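Local coordinates for tetracycline repressor protein class G (Acinetobacter baumannii, PDB 6RX9) that represses the tetracycline resistance gene by binding its operator DNA through a helix-turn-helix, and loses affinity for it when tetracycline binds, at residues Arg118-Ala122 with Glu123-Pro127. Residues are numbered along the deposited sequence; the frame is centred on the assembly and turned at random.
Sequences RFLCA and EGFCP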
# COMPACT_ATOMS: atom_id res chain seq x y z
N ARG A 118 -21.96 8.68 -8.40
CA ARG A 118 -23.42 8.80 -8.69
C ARG A 118 -24.04 7.40 -8.81
O ARG A 118 -25.18 7.23 -8.34
CB ARG A 118 -23.66 9.65 -9.94
CG ARG A 118 -23.57 11.15 -9.69
CD ARG A 118 -24.18 11.95 -10.84
NE ARG A 118 -23.97 13.39 -10.73
CZ ARG A 118 -24.70 14.22 -10.00
NH1 ARG A 118 -25.71 13.78 -9.26
NH2 ARG A 118 -24.42 15.51 -10.00
N PHE A 119 -23.32 6.44 -9.39
CA PHE A 119 -23.77 5.03 -9.54
C PHE A 119 -23.93 4.38 -8.16
O PHE A 119 -24.97 3.75 -7.91
CB PHE A 119 -22.82 4.22 -10.42
CG PHE A 119 -23.10 2.74 -10.42
CD1 PHE A 119 -24.26 2.24 -11.00
CD2 PHE A 119 -22.21 1.84 -9.85
CE1 PHE A 119 -24.53 0.88 -10.99
CE2 PHE A 119 -22.48 0.48 -9.85
CZ PHE A 119 -23.64 -0.00 -10.42
N LEU A 120 -22.92 4.51 -7.29
CA LEU A 120 -22.96 3.94 -5.92
C LEU A 120 -24.12 4.58 -5.14
O LEU A 120 -24.83 3.83 -4.42
CB LEU A 120 -21.62 4.16 -5.21
CG LEU A 120 -20.45 3.32 -5.73
CD1 LEU A 120 -19.23 3.48 -4.84
CD2 LEU A 120 -20.84 1.85 -5.84
N CYS A 121 -24.34 5.89 -5.31
CA CYS A 121 -25.45 6.64 -4.67
C CYS A 121 -26.80 6.05 -5.11
O CYS A 121 -27.67 5.85 -4.24
CB CYS A 121 -25.38 8.13 -4.98
SG CYS A 121 -24.04 8.97 -4.09
N ALA A 122 -26.94 5.74 -6.40
CA ALA A 122 -28.13 5.08 -6.99
C ALA A 122 -28.32 3.69 -6.36
O ALA A 122 -29.47 3.24 -6.26
CB ALA A 122 -27.99 5.00 -8.49
N GLU A 123 -27.22 3.04 -5.95
CA GLU A 123 -27.20 1.66 -5.40
C GLU A 123 -27.33 1.67 -3.87
O GLU A 123 -27.21 0.59 -3.27
CB GLU A 123 -25.92 0.94 -5.85
CG GLU A 123 -25.95 0.49 -7.31
CD GLU A 123 -26.85 -0.71 -7.57
OE1 GLU A 123 -28.07 -0.50 -7.77
OE2 GLU A 123 -26.35 -1.85 -7.57
N GLY A 124 -27.56 2.84 -3.27
CA GLY A 124 -27.94 2.97 -1.84
C GLY A 124 -26.80 3.43 -0.95
O GLY A 124 -26.98 3.38 0.28
N PHE A 125 -25.66 3.85 -1.52
CA PHE A 125 -24.56 4.53 -0.77
C PHE A 125 -24.92 6.00 -0.58
O PHE A 125 -25.57 6.58 -1.47
CB PHE A 125 -23.23 4.43 -1.52
CG PHE A 125 -22.54 3.09 -1.46
CD1 PHE A 125 -22.96 2.03 -2.25
CD2 PHE A 125 -21.45 2.89 -0.62
CE1 PHE A 125 -22.32 0.80 -2.19
CE2 PHE A 125 -20.81 1.66 -0.57
CZ PHE A 125 -21.25 0.62 -1.36
N CYS A 126 -24.49 6.60 0.53
CA CYS A 126 -24.47 8.08 0.72
C CYS A 126 -23.20 8.61 0.06
O CYS A 126 -22.19 7.92 0.02
CB CYS A 126 -24.56 8.46 2.19
SG CYS A 126 -22.96 8.90 2.93
N PRO A 127 -23.22 9.84 -0.52
CA PRO A 127 -22.08 10.36 -1.28
C PRO A 127 -20.70 10.21 -0.61
O PRO A 127 -19.77 9.81 -1.29
CB PRO A 127 -22.42 11.85 -1.43
CG PRO A 127 -23.93 11.87 -1.46
CD PRO A 127 -24.35 10.79 -0.49
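Phe125 N donates to Leu120 O over 3.0 Å in a nearly straight bond (162°), although it approaches from above the carbonyl plane. The ring of Phe125 brings its edge to the same oxygen, with CD1 3.4 Å from Leu120 O. Its CD1 also lies 3.9 Å from Leu120 CB. A second backbone bond, Gly124 N to Cys121 O, measures 3.2 Å. Glu123 N makes weak bonds to Phe119 O and Leu120 O. Glu123 CG sits over one face of the Phe119 ring, 4.1 Å from its centroid. Phe119 CG is anti to the backbone N (chi1 171°), which lays the ring alongside the Glu123 side chain, its plane 21° from that of the carboxylate. Glu123 OE2 accepts a hydrogen bond from Trp75 N, which anchors the carboxylate. Cys121 CA makes a CA-H...O contact with Phe125 O at 3.2 Å, while Cys121 SG rests 3.7 Å from Pro127 CA. Farther out, Leu120 and Phe125 both pack on Ala130 of helix 127-155, and Trp75 meets the Phe125 ring edge-to-face. Pro127 touches Leu175 of the second subunit. Cys126 is the N-cap of helix 127-155. The bonds Phe125 N to Leu120 O and Gly124 N to Cys121 O, with Gly124 as positive-phi C-prime residue, form a Schellman motif. It ends helix 110-122 and turns the chain into helix 127-155 within the all-helical C-terminal domain of a TetR repressor.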